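Putative marr-family transcriptional repressor (Streptomyces coelicolor, PDB 3ZPL) binds DNA through winged helix-turn-helix domains as a MarR-family transcriptional regulator. Local coordinates at the interface of chains A and B. Residues are numbered along the deposited sequence; one frame, centred on the assembly and turned at random. Chains: chain A/B, Putative marr-family transcriptional repressor.

Contact 1: the interface of chains A and B. Residues chain A 30, 33, 157, 160-161, 164-165; chain B 35-37, 39-40, 43, 140.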
loop_
_atom_site.group_PDB
_atom_site.type_symbol
_atom_site.label_atom_id
_atom_site.label_comp_id
_atom_site.label_asym_id
_atom_site.label_seq_id
_atom_site.Cartn_x
_atom_site.Cartn_y
_atom_site.Cartn_z
ATOM N N TRP A 30 12.574 0.806 -7.586
ATOM C CA TRP A 30 11.971 0.810 -6.260
ATOM C C TRP A 30 11.165 2.077 -5.997
ATOM O O TRP A 30 10.031 2.016 -5.551
ATOM C CB TRP A 30 13.057 0.636 -5.200
ATOM C CG TRP A 30 12.535 0.587 -3.809
ATOM C CD1 TRP A 30 12.833 1.437 -2.792
ATOM C CD2 TRP A 30 11.603 -0.358 -3.280
ATOM N NE1 TRP A 30 12.145 1.083 -1.658
ATOM C CE2 TRP A 30 11.390 -0.026 -1.931
ATOM C CE3 TRP A 30 10.926 -1.459 -3.819
ATOM C CZ2 TRP A 30 10.542 -0.752 -1.111
ATOM C CZ3 TRP A 30 10.079 -2.187 -2.995
ATOM C CH2 TRP A 30 9.892 -1.824 -1.656
ATOM N N TYR A 33 7.996 2.013 -7.967
ATOM C CA TYR A 33 7.074 1.087 -7.303
ATOM C C TYR A 33 6.352 1.778 -6.144
ATOM O O TYR A 33 5.131 1.823 -6.105
ATOM C CB TYR A 33 7.766 -0.165 -6.791
ATOM C CG TYR A 33 6.834 -1.015 -5.967
ATOM C CD1 TYR A 33 5.887 -1.835 -6.572
ATOM C CD2 TYR A 33 6.862 -0.964 -4.570
ATOM C CE1 TYR A 33 5.008 -2.599 -5.822
ATOM C CE2 TYR A 33 5.985 -1.718 -3.810
ATOM C CZ TYR A 33 5.057 -2.534 -4.440
ATOM O OH TYR A 33 4.176 -3.302 -3.699
ATOM N N MET A 157 4.694 -10.108 -9.252
ATOM C CA MET A 157 4.114 -9.923 -7.936
ATOM C C MET A 157 3.957 -11.270 -7.240
ATOM O O MET A 157 4.192 -11.369 -6.048
ATOM C CB MET A 157 2.795 -9.165 -8.024
ATOM C CG MET A 157 2.922 -7.747 -8.582
ATOM S SD MET A 157 4.150 -6.700 -7.776
ATOM C CE MET A 157 3.327 -6.076 -6.319
ATOM N N VAL A 160 7.110 -12.160 -5.472
ATOM C CA VAL A 160 7.238 -11.289 -4.306
ATOM C C VAL A 160 6.322 -11.775 -3.183
ATOM O O VAL A 160 6.742 -11.862 -2.032
ATOM C CB VAL A 160 6.915 -9.817 -4.663
ATOM C CG1 VAL A 160 6.760 -8.963 -3.416
ATOM C CG2 VAL A 160 7.998 -9.245 -5.565
ATOM N N ALA A 161 5.083 -12.096 -3.524
ATOM C CA ALA A 161 4.130 -12.587 -2.538
ATOM C C ALA A 161 4.572 -13.940 -1.991
ATOM O O ALA A 161 4.706 -14.110 -0.774
ATOM C CB ALA A 161 2.734 -12.687 -3.135
ATOM N N LEU A 164 7.199 -13.729 0.538
ATOM C CA LEU A 164 6.896 -13.124 1.833
ATOM C C LEU A 164 5.980 -13.979 2.692
ATOM O O LEU A 164 5.706 -13.632 3.836
ATOM C CB LEU A 164 6.276 -11.744 1.622
ATOM C CG LEU A 164 7.294 -10.654 1.293
ATOM C CD1 LEU A 164 6.659 -9.539 0.478
ATOM C CD2 LEU A 164 7.887 -10.125 2.583
ATOM N N GLN A 165 5.454 -15.062 2.138
ATOM C CA GLN A 165 4.634 -15.973 2.927
ATOM C C GLN A 165 5.099 -17.395 2.668
ATOM O O GLN A 165 4.369 -18.197 2.095
ATOM C CB GLN A 165 3.119 -15.796 2.653
ATOM C CG GLN A 165 2.748 -15.695 1.188
ATOM C CD GLN A 165 1.253 -15.626 0.955
ATOM O OE1 GLN A 165 0.463 -15.382 1.872
ATOM N NE2 GLN A 165 0.854 -15.815 -0.287
ATOM N N GLU B 35 -1.874 -8.815 -3.050
ATOM C CA GLU B 35 -1.243 -9.578 -1.976
ATOM C C GLU B 35 0.152 -9.115 -1.738
ATOM O O GLU B 35 0.546 -8.774 -0.616
ATOM C CB GLU B 35 -1.169 -11.045 -2.338
ATOM N N ALA B 36 0.916 -9.103 -2.815
ATOM C CA ALA B 36 2.315 -8.728 -2.742
ATOM C C ALA B 36 2.447 -7.396 -2.051
ATOM O O ALA B 36 3.190 -7.264 -1.066
ATOM C CB ALA B 36 2.898 -8.663 -4.142
ATOM N N ALA B 37 1.734 -6.402 -2.574
ATOM C CA ALA B 37 1.818 -5.044 -2.032
ATOM C C ALA B 37 1.453 -5.010 -0.558
ATOM O O ALA B 37 2.144 -4.366 0.247
ATOM C CB ALA B 37 0.928 -4.101 -2.801
ATOM N N LEU B 39 1.625 -7.406 1.566
ATOM C CA LEU B 39 2.632 -8.142 2.337
ATOM C C LEU B 39 3.933 -7.365 2.430
ATOM O O LEU B 39 4.594 -7.389 3.478
ATOM C CB LEU B 39 2.901 -9.521 1.734
ATOM C CG LEU B 39 1.812 -10.602 1.864
ATOM C CD1 LEU B 39 2.107 -11.733 0.906
ATOM C CD2 LEU B 39 1.692 -11.136 3.290
ATOM N N LEU B 40 4.328 -6.691 1.350
ATOM C CA LEU B 40 5.528 -5.828 1.399
ATOM C C LEU B 40 5.400 -4.671 2.396
ATOM O O LEU B 40 6.234 -4.504 3.261
ATOM C CB LEU B 40 5.841 -5.253 0.019
ATOM C CG LEU B 40 7.056 -5.829 -0.717
ATOM C CD1 LEU B 40 7.191 -5.131 -2.065
ATOM C CD2 LEU B 40 8.329 -5.678 0.095
ATOM N N HIS B 43 5.747 -6.129 5.742
ATOM C CA HIS B 43 7.072 -6.603 6.054
ATOM C C HIS B 43 7.998 -5.415 6.327
ATOM O O HIS B 43 8.797 -5.432 7.285
ATOM C CB HIS B 43 7.596 -7.473 4.898
ATOM C CG HIS B 43 8.993 -7.980 5.098
ATOM N ND1 HIS B 43 9.374 -8.683 6.217
ATOM C CD2 HIS B 43 10.098 -7.879 4.321
ATOM C CE1 HIS B 43 10.659 -8.982 6.131
ATOM N NE2 HIS B 43 11.124 -8.509 4.987
ATOM N N ALA B 140 13.382 -9.242 -0.198
ATOM C CA ALA B 140 11.989 -9.368 -0.598
ATOM C C ALA B 140 11.782 -9.234 -2.107
ATOM O O ALA B 140 10.856 -9.831 -2.652
ATOM C CB ALA B 140 11.150 -8.326 0.130
#
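A:Leu164, at the last turn of helix 147-164, pushes both methyls into helix 24-51 of the partner in this apolar part of the dimer interface of a MarR-family regulator. Methyl CD2 of A:Leu164 lies 3.5 Å from CG of B:His43, at the root of the imidazole and close to CB, so the side chain meets the ring where it joins the helix; the two side chains cross obliquely. The other branch of A:Leu164, CD1, turns back along the helix and rests 3.9 Å from CG of B:Leu40, crossing that side chain at about a right angle. The same methyl and CB also touch CB of B:Leu39. A:Leu164 hides 107 Å² against the partner, the largest share of any residue in the patch.

B:Leu40 in turn sends CD1 between A:Val160 and A:Tyr33. CG1 of A:Val160 is 4.1 Å from CD1 of B:Leu40 and also borders B:Ala36, while CE2 on the rim of the A:Tyr33 ring is 4.0 Å from the same methyl. The phenol oxygen OH of A:Tyr33 lies against CA and CB of B:Ala37, 3.4 Å from CA, a van der Waals contact. The small side chains of B:Ala36 and A:Ala161 probably let the helices come close here: CB of B:Ala36 meets the methyl CE of A:Met157 at 3.4 Å, and CA of B:Ala36 faces CB of A:Ala161 at 4.0 Å. B:Leu39 CD1 covers the carbonyl side of A:Ala161 and the amide end of A:Gln165.

Behind these contacts, torsions set the reach. A:Leu164 has CG anti to its carbonyl carbon (chi1 -79°), which places its two methyls against the partner helix. A:Tyr33 has CG anti to its backbone N (chi1 173°), and A:Met157 is bent at chi2 and chi3 so that CE curls toward B:Ala36. A:Trp30, one turn before A:Tyr33, and B:Ala140 of helix 120-142 border the patch beside B:Leu40 and A:Val160.

Contact 2: the interface of chains A and B. Residues chain A 134, 137-138, 141-142, 150; chain B 21-23, 26, 29-30.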
loop_
_atom_site.group_PDB
_atom_site.type_symbol
_atom_site.label_atom_id
_atom_site.label_comp_id
_atom_site.label_asym_id
_atom_site.label_seq_id
_atom_site.Cartn_x
_atom_site.Cartn_y
_atom_site.Cartn_z
ATOM N N VAL A 134 -14.420 -1.542 -10.681
ATOM C CA VAL A 134 -13.755 -2.229 -11.788
ATOM C C VAL A 134 -13.217 -1.218 -12.800
ATOM O O VAL A 134 -12.050 -1.286 -13.157
ATOM C CB VAL A 134 -14.667 -3.283 -12.439
ATOM C CG1 VAL A 134 -14.076 -3.804 -13.731
ATOM C CG2 VAL A 134 -14.880 -4.439 -11.469
ATOM N N VAL A 137 -10.114 0.464 -11.485
ATOM C CA VAL A 137 -8.986 -0.469 -11.563
ATOM C C VAL A 137 -8.533 -0.704 -13.009
ATOM O O VAL A 137 -7.346 -0.921 -13.259
ATOM C CB VAL A 137 -9.323 -1.807 -10.876
ATOM C CG1 VAL A 137 -8.248 -2.850 -11.152
ATOM C CG2 VAL A 137 -9.477 -1.589 -9.377
ATOM N N ARG A 138 -9.469 -0.683 -13.953
ATOM C CA ARG A 138 -9.112 -0.747 -15.373
ATOM C C ARG A 138 -8.302 0.481 -15.769
ATOM O O ARG A 138 -7.185 0.355 -16.257
ATOM C CB ARG A 138 -10.361 -0.829 -16.263
ATOM C CG ARG A 138 -10.911 -2.246 -16.447
ATOM C CD ARG A 138 -11.703 -2.563 -17.719
ATOM N NE ARG A 138 -11.958 -4.012 -17.780
ATOM C CZ ARG A 138 -11.043 -4.942 -18.091
ATOM N NH1 ARG A 138 -9.786 -4.609 -18.372
ATOM N NH2 ARG A 138 -11.383 -6.231 -18.117
ATOM N N VAL A 141 -4.825 0.865 -14.335
ATOM C CA VAL A 141 -3.873 -0.216 -14.595
ATOM C C VAL A 141 -4.035 -0.875 -15.974
ATOM O O VAL A 141 -3.242 -0.610 -16.873
ATOM C CB VAL A 141 -3.966 -1.291 -13.505
ATOM C CG1 VAL A 141 -3.001 -2.433 -13.792
ATOM C CG2 VAL A 141 -3.672 -0.670 -12.150
ATOM N N PHE A 142 -5.055 -1.713 -16.145
ATOM C CA PHE A 142 -5.075 -2.648 -17.272
ATOM C C PHE A 142 -5.196 -1.983 -18.639
ATOM O O PHE A 142 -4.567 -2.428 -19.606
ATOM C CB PHE A 142 -6.161 -3.713 -17.068
ATOM C CG PHE A 142 -5.892 -4.628 -15.914
ATOM C CD1 PHE A 142 -5.018 -5.698 -16.053
ATOM C CD2 PHE A 142 -6.477 -4.407 -14.675
ATOM C CE1 PHE A 142 -4.737 -6.536 -14.983
ATOM C CE2 PHE A 142 -6.215 -5.248 -13.602
ATOM C CZ PHE A 142 -5.342 -6.312 -13.757
ATOM N N GLN A 150 1.003 -7.141 -18.627
ATOM C CA GLN A 150 0.040 -7.744 -17.706
ATOM C C GLN A 150 0.547 -9.124 -17.301
ATOM O O GLN A 150 0.537 -9.458 -16.122
ATOM C CB GLN A 150 -1.346 -7.845 -18.344
ATOM C CG GLN A 150 -1.991 -6.499 -18.598
ATOM C CD GLN A 150 -3.345 -6.614 -19.241
ATOM O OE1 GLN A 150 -3.921 -7.699 -19.291
ATOM N NE2 GLN A 150 -3.872 -5.495 -19.737
ATOM N N TRP B 21 -16.047 -6.231 -17.130
ATOM C CA TRP B 21 -15.717 -7.114 -15.995
ATOM C C TRP B 21 -14.251 -7.467 -16.185
ATOM O O TRP B 21 -13.669 -7.168 -17.231
ATOM C CB TRP B 21 -16.537 -8.407 -16.024
ATOM C CG TRP B 21 -17.860 -8.481 -15.202
ATOM C CD1 TRP B 21 -18.869 -9.388 -15.418
ATOM C CD2 TRP B 21 -18.335 -7.620 -14.121
ATOM N NE1 TRP B 21 -19.915 -9.169 -14.551
ATOM C CE2 TRP B 21 -19.620 -8.094 -13.751
ATOM C CE3 TRP B 21 -17.810 -6.505 -13.436
ATOM C CZ2 TRP B 21 -20.380 -7.497 -12.726
ATOM C CZ3 TRP B 21 -18.581 -5.914 -12.411
ATOM C CH2 TRP B 21 -19.843 -6.412 -12.076
ATOM N N LEU B 22 -13.665 -8.145 -15.206
ATOM C CA LEU B 22 -12.281 -8.633 -15.329
ATOM C C LEU B 22 -12.227 -10.106 -15.728
ATOM O O LEU B 22 -12.883 -10.919 -15.114
ATOM C CB LEU B 22 -11.545 -8.462 -14.000
ATOM C CG LEU B 22 -10.546 -7.318 -13.892
ATOM C CD1 LEU B 22 -11.182 -5.988 -14.285
ATOM C CD2 LEU B 22 -10.009 -7.271 -12.480
ATOM N N THR B 23 -11.422 -10.449 -16.729
ATOM C CA THR B 23 -11.239 -11.862 -17.107
ATOM C C THR B 23 -10.600 -12.570 -15.934
ATOM O O THR B 23 -10.062 -11.928 -15.040
ATOM C CB THR B 23 -10.341 -12.064 -18.352
ATOM O OG1 THR B 23 -8.970 -11.797 -18.018
ATOM C CG2 THR B 23 -10.792 -11.178 -19.511
ATOM N N GLU B 26 -6.840 -11.727 -15.826
ATOM C CA GLU B 26 -6.629 -10.408 -15.212
ATOM C C GLU B 26 -6.814 -10.451 -13.699
ATOM O O GLU B 26 -6.009 -9.889 -12.967
ATOM C CB GLU B 26 -7.595 -9.389 -15.813
ATOM C CG GLU B 26 -7.297 -9.025 -17.265
ATOM C CD GLU B 26 -8.398 -8.191 -17.923
ATOM O OE1 GLU B 26 -9.583 -8.449 -17.646
ATOM O OE2 GLU B 26 -8.075 -7.255 -18.691
ATOM N N VAL B 29 -3.738 -11.704 -12.047
ATOM C CA VAL B 29 -2.688 -10.688 -12.027
ATOM C C VAL B 29 -2.957 -9.684 -10.902
ATOM O O VAL B 29 -2.112 -9.461 -10.033
ATOM C CB VAL B 29 -2.605 -9.945 -13.382
ATOM C CG1 VAL B 29 -1.718 -8.715 -13.277
ATOM C CG2 VAL B 29 -2.092 -10.876 -14.466
ATOM N N TRP B 30 -4.149 -9.097 -10.928
ATOM C CA TRP B 30 -4.550 -8.105 -9.937
ATOM C C TRP B 30 -4.478 -8.648 -8.524
ATOM O O TRP B 30 -3.943 -8.003 -7.634
ATOM C CB TRP B 30 -5.968 -7.640 -10.239
ATOM C CG TRP B 30 -6.487 -6.594 -9.328
ATOM C CD1 TRP B 30 -7.617 -6.665 -8.549
ATOM C CD2 TRP B 30 -5.922 -5.302 -9.101
ATOM N NE1 TRP B 30 -7.780 -5.490 -7.853
ATOM C CE2 TRP B 30 -6.755 -4.635 -8.175
ATOM C CE3 TRP B 30 -4.803 -4.636 -9.597
ATOM C CZ2 TRP B 30 -6.493 -3.334 -7.730
ATOM C CZ3 TRP B 30 -4.548 -3.340 -9.155
ATOM C CH2 TRP B 30 -5.391 -2.709 -8.225
#
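A:Arg138 leaves helix 120-142 with CG anti to its carbonyl carbon (chi1 -84°) and runs extended to NE, while B:Glu26, in the first turn of helix 24-51, sets CG the same way and stretches out to meet it. The two side chains cross at about a right angle in this interface of a winged-helix MarR-family dimer. The guanidinium takes the carboxylate end-on: NH2 of A:Arg138 forms the salt bridge to OE1 of B:Glu26 at 2.9 Å, on the syn lone pair, and NH1 of A:Arg138 reaches OE2 of B:Glu26 at 3.2 Å from above the carboxylate plane. The planes are 46° apart, so the pair is twisted rather than flat. NH2 of A:Arg138 also donates to the main-chain O of B:Trp21 at 2.6 Å, in the carbonyl plane on a lone pair. An alanine in place of A:Arg138 would remove the guanidinium and would probably leave the B:Glu26 carboxylate and the B:Trp21 carbonyl without their charged partner, loosening the hold on the N-terminal segment of chain B.

The carboxylate is steadied from its own chain. B:Thr23 N gives a bond of 2.9 Å to OE1 of B:Glu26 on the anti lone pair, so this oxygen accepts two donors, which is likely to stabilise its negative charge. In return B:Glu26 N donates to OG1 of B:Thr23, the N-cap residue, which completes a capping box at the start of helix 24-51.

Apolar groups flank the ion pair. CD1 of B:Leu22 lies over one guanidinium face toward its rim, and B:Leu22 slides past A:Val134, its CD1 meeting CG1 of A:Val134 at 3.7 Å. Further along the helices, A:Val137 and B:Trp30 come tip to tip, with CG1 of A:Val137 over the six-membered ring of B:Trp30, 3.8 Å from its centroid. The indole is extended toward it by CG anti to the backbone N (chi1 -178°). A:Phe142 presents its ring edge, with CZ 3.8 Å from CB of B:Trp30.

Contacts 1 and 2 lie about 19 Å apart, measured between the centres of their C-alpha atoms, and both use helix 24-51 of chain B: contact 2 its first turns and the segment before it, contact 1 its middle. Helix 147-164 of chain A also serves both, through A:Gln150 in contact 2 and its last turns in contact 1. Helix 120-142 enters contact 2 from chain A and contact 1 from chain B. Position 30 recurs, as A:Trp30 and B:Trp30. With the two-fold twins, the terminal helices of both subunits interlock, which probably sets the spacing of the two DNA-binding winged helices.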